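Long-range contacts in DUF5037 domain-containing protein (Ruminococcus gnavus, PDB 4GL6), which is of unknown function, a DUF5037 family protein that folds into two beta sheets with flanking helices: residues D156-Y160 / D229-K235; Q174-Y180 / Y215-R221. All blocks are in the same frame, centred on the assembly; numbering follows the deposited sequence.

Contact 1: residues D156-Y160 / D229-K235; sequences DEEEY and DNLEIFK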
ATOM      1  N   ASP A 156       9.068   4.171  23.698  1.00 63.03           N
ATOM      2  CA  ASP A 156       9.530   4.640  22.380  1.00 59.31           C
ATOM      3  C   ASP A 156      10.696   3.786  21.834  1.00 61.24           C
ATOM      4  O   ASP A 156      10.709   3.457  20.658  1.00 59.91           O
ATOM      5  CB  ASP A 156       9.981   6.106  22.440  1.00 62.06           C
ATOM      6  CG  ASP A 156       8.828   7.105  22.641  1.00 63.80           C
ATOM      7  OD1 ASP A 156       7.639   6.786  22.419  1.00 62.22           O
ATOM      8  OD2 ASP A 156       9.138   8.252  23.013  1.00 66.21           O
ATOM      9  N   GLU A 157      11.623   3.398  22.715  1.00 65.85           N
ATOM     10  CA  GLU A 157      12.801   2.589  22.366  1.00 70.70           C
ATOM     11  C   GLU A 157      12.327   1.228  21.853  1.00 65.16           C
ATOM     12  O   GLU A 157      12.742   0.796  20.787  1.00 57.60           O
ATOM     13  CB  GLU A 157      13.760   2.397  23.574  1.00 85.73           C
ATOM     14  CG  GLU A 157      14.552   3.623  24.063  1.00 97.40           C
ATOM     15  CD  GLU A 157      13.719   4.760  24.679  1.00106.18           C
ATOM     16  OE1 GLU A 157      12.563   4.533  25.121  1.00105.20           O
ATOM     17  OE2 GLU A 157      14.219   5.907  24.711  1.00106.86           O
ATOM     18  N   GLU A 158      11.443   0.582  22.625  1.00 68.09           N
ATOM     19  CA  GLU A 158      10.850  -0.725  22.273  1.00 66.51           C
ATOM     20  C   GLU A 158      10.093  -0.668  20.946  1.00 61.99           C
ATOM     21  O   GLU A 158      10.182  -1.590  20.139  1.00 66.65           O
ATOM     22  CB  GLU A 158       9.901  -1.228  23.386  1.00 70.31           C
ATOM     23  CG  GLU A 158      10.579  -1.656  24.689  1.00 73.91           C
ATOM     24  CD  GLU A 158       9.625  -1.858  25.872  1.00 77.20           C
ATOM     25  OE1 GLU A 158       8.587  -1.168  25.991  1.00 74.08           O
ATOM     26  OE2 GLU A 158       9.942  -2.700  26.732  1.00 82.73           O
ATOM     27  N   GLU A 159       9.365   0.423  20.722  1.00 56.84           N
ATOM     28  CA  GLU A 159       8.579   0.595  19.503  1.00 54.52           C
ATOM     29  C   GLU A 159       9.493   0.714  18.283  1.00 53.85           C
ATOM     30  O   GLU A 159       9.295   0.016  17.286  1.00 54.61           O
ATOM     31  CB  GLU A 159       7.662   1.822  19.636  1.00 54.27           C
ATOM     32  CG  GLU A 159       6.656   1.997  18.506  1.00 53.78           C
ATOM     33  CD  GLU A 159       5.676   3.171  18.679  1.00 54.54           C
ATOM     34  OE1 GLU A 159       5.597   3.783  19.780  1.00 55.83           O
ATOM     35  OE2 GLU A 159       4.955   3.455  17.688  1.00 45.54           O
ATOM     36  N   TYR A 160      10.481   1.606  18.385  1.00 53.13           N
ATOM     37  CA  TYR A 160      11.468   1.865  17.327  1.00 51.43           C
ATOM     38  C   TYR A 160      12.271   0.607  16.999  1.00 55.43           C
ATOM     39  O   TYR A 160      12.441   0.276  15.825  1.00 55.68           O
ATOM     40  CB  TYR A 160      12.397   3.003  17.758  1.00 50.92           C
ATOM     41  CG  TYR A 160      13.438   3.433  16.749  1.00 51.99           C
ATOM     42  CD1 TYR A 160      13.170   4.460  15.825  1.00 49.32           C
ATOM     43  CD2 TYR A 160      14.714   2.847  16.734  1.00 52.28           C
ATOM     44  CE1 TYR A 160      14.132   4.863  14.903  1.00 47.81           C
ATOM     45  CE2 TYR A 160      15.686   3.244  15.819  1.00 51.60           C
ATOM     46  CZ  TYR A 160      15.398   4.245  14.903  1.00 50.40           C
ATOM     47  OH  TYR A 160      16.374   4.610  14.002  1.00 48.84           O
ATOM     48  N   ASP A 229      17.027   7.914  10.039  1.00 57.73           N
ATOM     49  CA  ASP A 229      16.658   8.747  11.177  1.00 59.34           C
ATOM     50  C   ASP A 229      16.697   7.896  12.466  1.00 55.30           C
ATOM     51  O   ASP A 229      15.990   6.889  12.592  1.00 50.11           O
ATOM     52  CB  ASP A 229      15.298   9.382  10.874  1.00 57.02           C
ATOM     53  CG  ASP A 229      15.333  10.250   9.598  1.00 60.54           C
ATOM     54  OD1 ASP A 229      16.073  11.264   9.560  1.00 66.83           O
ATOM     55  OD2 ASP A 229      14.630   9.904   8.624  1.00 56.49           O
ATOM     56  N   ASN A 230      17.566   8.300  13.388  1.00 55.57           N
ATOM     57  CA  ASN A 230      17.771   7.608  14.656  1.00 55.91           C
ATOM     58  C   ASN A 230      16.604   7.745  15.664  1.00 59.00           C
ATOM     59  O   ASN A 230      15.668   8.529  15.461  1.00 57.33           O
ATOM     60  CB  ASN A 230      19.107   8.054  15.299  1.00 56.68           C
ATOM     61  CG  ASN A 230      19.152   9.542  15.661  1.00 58.40           C
ATOM     62  OD1 ASN A 230      18.133  10.208  15.816  1.00 61.48           O
ATOM     63  ND2 ASN A 230      20.350  10.063  15.781  1.00 58.19           N
ATOM     64  N   LEU A 231      16.707   6.985  16.759  1.00 59.92           N
ATOM     65  CA  LEU A 231      15.738   6.994  17.866  1.00 56.80           C
ATOM     66  C   LEU A 231      15.357   8.384  18.358  1.00 55.37           C
ATOM     67  O   LEU A 231      14.207   8.616  18.657  1.00 54.20           O
ATOM     68  CB  LEU A 231      16.295   6.204  19.060  1.00 55.96           C
ATOM     69  CG  LEU A 231      15.476   6.173  20.356  1.00 56.73           C
ATOM     70  CD1 LEU A 231      14.149   5.474  20.103  1.00 55.56           C
ATOM     71  CD2 LEU A 231      16.267   5.569  21.508  1.00 57.19           C
ATOM     72  N   GLU A 232      16.328   9.287  18.450  1.00 58.35           N
ATOM     73  CA  GLU A 232      16.092  10.649  18.974  1.00 64.90           C
ATOM     74  C   GLU A 232      15.164  11.433  18.052  1.00 57.76           C
ATOM     75  O   GLU A 232      14.244  12.085  18.521  1.00 63.16           O
ATOM     76  CB  GLU A 232      17.423  11.377  19.203  1.00 75.83           C
ATOM     77  CG  GLU A 232      18.326  10.667  20.227  1.00 88.98           C
ATOM     78  CD  GLU A 232      19.793  10.651  19.781  1.00104.72           C
ATOM     79  OE1 GLU A 232      20.441  11.723  19.688  1.00105.87           O
ATOM     80  OE2 GLU A 232      20.303   9.543  19.504  1.00100.87           O
ATOM     81  N   ILE A 233      15.391  11.313  16.746  1.00 53.86           N
ATOM     82  CA  ILE A 233      14.545  11.933  15.713  1.00 54.28           C
ATOM     83  C   ILE A 233      13.116  11.355  15.744  1.00 53.14           C
ATOM     84  O   ILE A 233      12.144  12.070  15.489  1.00 57.61           O
ATOM     85  CB  ILE A 233      15.201  11.792  14.302  1.00 54.92           C
ATOM     86  CG1 ILE A 233      16.490  12.639  14.225  1.00 56.26           C
ATOM     87  CG2 ILE A 233      14.248  12.214  13.190  1.00 47.82           C
ATOM     88  CD1 ILE A 233      17.427  12.259  13.096  1.00 63.96           C
ATOM     89  N   PHE A 234      13.012  10.059  16.034  1.00 55.05           N
ATOM     90  CA  PHE A 234      11.726   9.359  16.165  1.00 52.49           C
ATOM     91  C   PHE A 234      10.937   9.897  17.352  1.00 53.01           C
ATOM     92  O   PHE A 234       9.759  10.239  17.192  1.00 55.96           O
ATOM     93  CB  PHE A 234      11.940   7.846  16.277  1.00 53.14           C
ATOM     94  CG  PHE A 234      10.712   7.078  16.639  1.00 57.13           C
ATOM     95  CD1 PHE A 234       9.683   6.912  15.720  1.00 61.10           C
ATOM     96  CD2 PHE A 234      10.592   6.475  17.888  1.00 64.45           C
ATOM     97  CE1 PHE A 234       8.536   6.194  16.043  1.00 60.66           C
ATOM     98  CE2 PHE A 234       9.454   5.752  18.218  1.00 68.41           C
ATOM     99  CZ  PHE A 234       8.425   5.613  17.294  1.00 63.76           C
ATOM    100  N   LYS A 235      11.589   9.993  18.514  1.00 53.22           N
ATOM    101  CA  LYS A 235      10.946  10.534  19.723  1.00 56.52           C
ATOM    102  C   LYS A 235      10.438  11.972  19.511  1.00 53.24           C
ATOM    103  O   LYS A 235       9.295  12.268  19.850  1.00 52.34           O
ATOM    104  CB  LYS A 235      11.854  10.428  20.965  1.00 59.47           C
ATOM    105  CG  LYS A 235      12.028   8.995  21.444  1.00 64.52           C
ATOM    106  CD  LYS A 235      12.533   8.838  22.876  1.00 70.56           C
ATOM    107  CE  LYS A 235      14.025   9.068  23.005  1.00 74.71           C
ATOM    108  NZ  LYS A 235      14.512   8.661  24.353  1.00 78.58           N
TER
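Tyr160 reaches from helix 156-171 to the start of helix 231-239 and joins the two by a polar tip and a packed ring. Its hydroxyl donates to Asp229 O, with Tyr160 OH and Asp229 O 2.7 Å apart; the acceptor lies near the ring plane, while the donor is tilted from the carbonyl plane. With CG anti to the backbone N (chi1 -177°), the ring is carried across to the first turn of the other helix, where Asn230 acts as N-cap: its OD1 accepts from Ile233 N.

Apolar contacts pack one face and one side of this ring. Leu231 CA sits over the centre of one face, a CH-pi contact of 4.0 Å to the Tyr160 ring centroid, and Leu231 CD1 touches Tyr160 CB. The Phe234 and Tyr160 side chains run past one another head to tail, Phe234 CB lying 3.6 Å from Tyr160 CD1. Their rings meet obliquely, the planes inclined at 49°.

Charges border the apolar patch. Lys235 NZ forms a salt bridge with Glu157 OE2 at 2.8 Å; the Glu157 chain, bent at its second torsion, also lays CG against Leu231 CD2. Asp156 rests on the aliphatic part of Lys235, OD2 lying 3.4 Å from Lys235 CG, whereas Asp156 OD1 is salt-bridged to Lys238. The Glu159 carboxylate comes to the edge of the Phe234 ring with its plane almost perpendicular, Glu159 CD and Phe234 CZ being 3.9 Å apart. Lys238 also pairs with Glu159 OE1, and OE2 of the buried Glu159 is hydrogen-bonded to Tyr163 OH and Tyr181 OH.

The helix segments cross at 112° with their axes 10.3 Å apart. Phe234 packs edge-to-face on Phe216 of strand 215-220, and Asp229 OD2 is hydrogen-bonded to Thr218 OG1, tying the C-terminal helix to the mixed sheet as well as to helix 156-171.

Contact 2: residues Q174-Y180 / Y215-R221; sequences QALLYVY and YFGTIMR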
ATOM      1  N   GLN A 174      15.676  -2.011   0.260  1.00 48.14           N
ATOM      2  CA  GLN A 174      15.396  -0.589   0.467  1.00 47.73           C
ATOM      3  C   GLN A 174      13.876  -0.400   0.608  1.00 44.02           C
ATOM      4  O   GLN A 174      13.119  -0.830  -0.263  1.00 42.19           O
ATOM      5  CB  GLN A 174      15.984   0.282  -0.660  1.00 45.95           C
ATOM      6  CG  GLN A 174      15.761   1.770  -0.438  1.00 44.55           C
ATOM      7  CD  GLN A 174      16.621   2.722  -1.244  1.00 48.53           C
ATOM      8  OE1 GLN A 174      17.846   2.828  -1.041  1.00 60.09           O
ATOM      9  NE2 GLN A 174      15.966   3.506  -2.099  1.00 44.58           N
ATOM     10  N   ALA A 175      13.448   0.202   1.720  1.00 41.94           N
ATOM     11  CA  ALA A 175      12.019   0.475   1.971  1.00 41.58           C
ATOM     12  C   ALA A 175      11.825   1.682   2.887  1.00 42.07           C
ATOM     13  O   ALA A 175      12.703   1.979   3.701  1.00 42.82           O
ATOM     14  CB  ALA A 175      11.334  -0.752   2.564  1.00 39.16           C
ATOM     15  N   LEU A 176      10.676   2.359   2.745  1.00 39.94           N
ATOM     16  CA  LEU A 176      10.326   3.546   3.539  1.00 37.42           C
ATOM     17  C   LEU A 176       9.218   3.220   4.543  1.00 38.15           C
ATOM     18  O   LEU A 176       8.368   2.355   4.290  1.00 37.03           O
ATOM     19  CB  LEU A 176       9.861   4.705   2.649  1.00 34.93           C
ATOM     20  CG  LEU A 176      10.961   5.317   1.774  1.00 34.44           C
ATOM     21  CD1 LEU A 176      11.299   4.405   0.602  1.00 33.67           C
ATOM     22  CD2 LEU A 176      10.591   6.697   1.276  1.00 34.48           C
ATOM     23  N   LEU A 177       9.237   3.931   5.673  1.00 40.30           N
ATOM     24  CA  LEU A 177       8.219   3.816   6.733  1.00 38.90           C
ATOM     25  C   LEU A 177       7.689   5.199   7.075  1.00 40.18           C
ATOM     26  O   LEU A 177       8.479   6.126   7.307  1.00 38.81           O
ATOM     27  CB  LEU A 177       8.817   3.217   8.000  1.00 39.91           C
ATOM     28  CG  LEU A 177       7.881   3.013   9.209  1.00 41.29           C
ATOM     29  CD1 LEU A 177       6.648   2.181   8.878  1.00 39.24           C
ATOM     30  CD2 LEU A 177       8.644   2.365  10.355  1.00 42.34           C
ATOM     31  N   TYR A 178       6.359   5.320   7.111  1.00 42.62           N
ATOM     32  CA  TYR A 178       5.658   6.542   7.534  1.00 41.37           C
ATOM     33  C   TYR A 178       4.671   6.115   8.641  1.00 41.75           C
ATOM     34  O   TYR A 178       3.900   5.167   8.443  1.00 45.09           O
ATOM     35  CB  TYR A 178       4.926   7.187   6.359  1.00 37.82           C
ATOM     36  CG  TYR A 178       5.808   7.571   5.182  1.00 37.05           C
ATOM     37  CD1 TYR A 178       6.049   6.672   4.118  1.00 42.00           C
ATOM     38  CD2 TYR A 178       6.369   8.829   5.096  1.00 36.10           C
ATOM     39  CE1 TYR A 178       6.855   7.026   3.027  1.00 40.24           C
ATOM     40  CE2 TYR A 178       7.166   9.197   4.014  1.00 39.60           C
ATOM     41  CZ  TYR A 178       7.406   8.299   2.981  1.00 42.18           C
ATOM     42  OH  TYR A 178       8.196   8.663   1.916  1.00 52.87           O
ATOM     43  N   VAL A 179       4.756   6.730   9.817  1.00 40.51           N
ATOM     44  CA  VAL A 179       3.865   6.399  10.933  1.00 41.23           C
ATOM     45  C   VAL A 179       3.241   7.676  11.405  1.00 44.01           C
ATOM     46  O   VAL A 179       3.941   8.548  11.918  1.00 46.19           O
ATOM     47  CB  VAL A 179       4.592   5.701  12.106  1.00 45.15           C
ATOM     48  CG1 VAL A 179       3.586   5.334  13.200  1.00 43.44           C
ATOM     49  CG2 VAL A 179       5.303   4.444  11.609  1.00 42.54           C
ATOM     50  N   TYR A 180       1.930   7.782  11.202  1.00 51.16           N
ATOM     51  CA  TYR A 180       1.120   8.933  11.626  1.00 45.63           C
ATOM     52  C   TYR A 180       0.451   8.582  12.945  1.00 44.79           C
ATOM     53  O   TYR A 180      -0.192   7.530  13.031  1.00 48.44           O
ATOM     54  CB  TYR A 180       0.042   9.240  10.580  1.00 44.20           C
ATOM     55  CG  TYR A 180       0.549   9.850   9.295  1.00 42.54           C
ATOM     56  CD1 TYR A 180       1.030   9.058   8.266  1.00 43.33           C
ATOM     57  CD2 TYR A 180       0.495  11.240   9.085  1.00 46.47           C
ATOM     58  CE1 TYR A 180       1.484   9.625   7.073  1.00 45.34           C
ATOM     59  CE2 TYR A 180       0.946  11.814   7.897  1.00 50.51           C
ATOM     60  CZ  TYR A 180       1.444  10.992   6.895  1.00 45.84           C
ATOM     61  OH  TYR A 180       1.866  11.530   5.715  1.00 54.49           O
ATOM     62  N   TYR A 215       3.946  12.856  12.702  1.00 48.68           N
ATOM     63  CA  TYR A 215       4.324  11.662  11.975  1.00 45.61           C
ATOM     64  C   TYR A 215       5.826  11.520  11.847  1.00 45.88           C
ATOM     65  O   TYR A 215       6.573  12.482  11.965  1.00 50.37           O
ATOM     66  CB  TYR A 215       3.663  11.625  10.594  1.00 51.27           C
ATOM     67  CG  TYR A 215       4.400  12.374   9.511  1.00 52.51           C
ATOM     68  CD1 TYR A 215       4.394  13.757   9.469  1.00 54.33           C
ATOM     69  CD2 TYR A 215       5.112  11.680   8.523  1.00 61.04           C
ATOM     70  CE1 TYR A 215       5.082  14.430   8.468  1.00 59.21           C
ATOM     71  CE2 TYR A 215       5.808  12.332   7.522  1.00 64.29           C
ATOM     72  CZ  TYR A 215       5.788  13.710   7.498  1.00 66.65           C
ATOM     73  OH  TYR A 215       6.458  14.354   6.492  1.00 77.57           O
ATOM     74  N   PHE A 216       6.244  10.287  11.610  1.00 46.89           N
ATOM     75  CA  PHE A 216       7.635   9.933  11.447  1.00 47.30           C
ATOM     76  C   PHE A 216       7.763   9.312  10.064  1.00 47.19           C
ATOM     77  O   PHE A 216       7.055   8.355   9.770  1.00 39.66           O
ATOM     78  CB  PHE A 216       8.028   8.940  12.536  1.00 49.34           C
ATOM     79  CG  PHE A 216       9.407   8.364  12.385  1.00 46.39           C
ATOM     80  CD1 PHE A 216      10.527   9.162  12.561  1.00 47.70           C
ATOM     81  CD2 PHE A 216       9.584   7.006  12.122  1.00 48.72           C
ATOM     82  CE1 PHE A 216      11.814   8.627  12.454  1.00 49.69           C
ATOM     83  CE2 PHE A 216      10.866   6.458  12.020  1.00 50.41           C
ATOM     84  CZ  PHE A 216      11.984   7.272  12.181  1.00 50.52           C
ATOM     85  N   GLY A 217       8.676   9.863   9.250  1.00 43.73           N
ATOM     86  CA  GLY A 217       8.954   9.415   7.887  1.00 37.42           C
ATOM     87  C   GLY A 217      10.428   9.120   7.746  1.00 41.00           C
ATOM     88  O   GLY A 217      11.261   9.990   8.018  1.00 42.17           O
ATOM     89  N   THR A 218      10.767   7.896   7.349  1.00 40.16           N
ATOM     90  CA  THR A 218      12.177   7.521   7.197  1.00 41.85           C
ATOM     91  C   THR A 218      12.332   6.447   6.143  1.00 44.50           C
ATOM     92  O   THR A 218      11.343   5.946   5.603  1.00 53.99           O
ATOM     93  CB  THR A 218      12.808   7.052   8.550  1.00 43.00           C
ATOM     94  OG1 THR A 218      14.243   7.077   8.465  1.00 44.31           O
ATOM     95  CG2 THR A 218      12.330   5.658   8.960  1.00 42.78           C
ATOM     96  N   ILE A 219      13.587   6.103   5.887  1.00 41.72           N
ATOM     97  CA  ILE A 219      13.972   5.114   4.919  1.00 39.80           C
ATOM     98  C   ILE A 219      15.112   4.274   5.475  1.00 40.63           C
ATOM     99  O   ILE A 219      15.953   4.773   6.251  1.00 42.60           O
ATOM    100  CB  ILE A 219      14.439   5.816   3.617  1.00 40.57           C
ATOM    101  CG1 ILE A 219      14.712   4.786   2.504  1.00 43.94           C
ATOM    102  CG2 ILE A 219      15.659   6.717   3.859  1.00 38.07           C
ATOM    103  CD1 ILE A 219      15.099   5.396   1.175  1.00 43.67           C
HETATM  104  N   MSE A 220      15.090   2.988   5.142  1.00 42.93           N
HETATM  105  CA  MSE A 220      16.219   2.078   5.416  1.00 43.87           C
HETATM  106  C   MSE A 220      16.728   1.843   4.011  1.00 45.50           C
HETATM  107  O   MSE A 220      16.017   1.256   3.180  1.00 42.33           O
HETATM  108  CB  MSE A 220      15.822   0.771   6.089  1.00 41.99           C
HETATM  109  CG  MSE A 220      17.025  -0.154   6.288  1.00 44.31           C
HETATM  110 SE   MSE A 220      16.721  -1.589   7.536  0.75 42.22          SE
HETATM  111  CE  MSE A 220      16.577  -0.616   9.202  1.00 45.46           C
ATOM    112  N   ARG A 221      17.930   2.346   3.746  1.00 49.30           N
ATOM    113  CA  ARG A 221      18.517   2.282   2.415  1.00 50.28           C
ATOM    114  C   ARG A 221      19.084   0.932   2.119  1.00 52.87           C
ATOM    115  O   ARG A 221      19.321   0.134   3.018  1.00 57.90           O
ATOM    116  CB  ARG A 221      19.601   3.346   2.237  1.00 52.35           C
ATOM    117  CG  ARG A 221      19.018   4.728   2.336  1.00 53.56           C
ATOM    118  CD  ARG A 221      20.051   5.807   2.132  1.00 55.51           C
ATOM    119  NE  ARG A 221      19.394   7.102   2.167  1.00 52.73           N
ATOM    120  CZ  ARG A 221      18.662   7.623   1.180  1.00 55.92           C
ATOM    121  NH1 ARG A 221      18.467   6.972   0.019  1.00 62.40           N
ATOM    122  NH2 ARG A 221      18.095   8.816   1.359  1.00 56.14           N
TER
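An antiparallel pairing at one margin of the mixed four-stranded sheet joins strand 175-182 to the outermost strand 215-220. Ala175-Met220 (selenomethionine), Leu177-Thr218 and Val179-Phe216 are hydrogen-bonded pairs, each with two backbone bonds; Val179 N to Phe216 O is 2.8 Å.

Leu176, Tyr178, Tyr180, Tyr215 and Ile219 share one face. The Tyr180 and Tyr215 rings form an offset stack, their planes 13° apart. Tyr215 CB lies over the Tyr180 face, 3.5 Å from Tyr180 CD2. Tyr215 reaches this place with CG between its backbone N and carbonyl carbon (chi1 85°). Leu176 CG meets Ile219 CG1 at 3.9 Å, side by side.

At the end of the pair, extended Gln174 sets its amide beside Ile219 CD1, 3.9 Å from Gln174 NE2. Its OE1 packs beside Arg221 CB and accepts from Tyr222 N, while NE2 is hydrogen-bonded to Thr138 OG1. An alanine here would remove the amide and is likely to leave Tyr222 N and Thr138 OG1 without this partner and Ile219 CD1 with less cover.

Backbone bonds thus fix the register, and the stacked tyrosines add aromatic packing across the non-hydrogen-bonded Tyr180-Tyr215 pair.

In the fold
Both contacts are partly buried, and contact 2 is nested within the loop that contact 1 closes. The 156-182 region, helix then strand, is paired with the 215-239 region, strand then helix: helix to helix in contact 1 and strand to strand in contact 2. Contact 2 lies deeper, its centre about 13 Å from the centre of the chain, against about 23 Å for that of contact 1, and is held by main-chain bonding; contact 1 depends on side chains, with charged groups bordering a Tyr-Leu-Phe cluster. The two touch directly through residues of 229-235 and 215-221, joining the helix pair to the sheet.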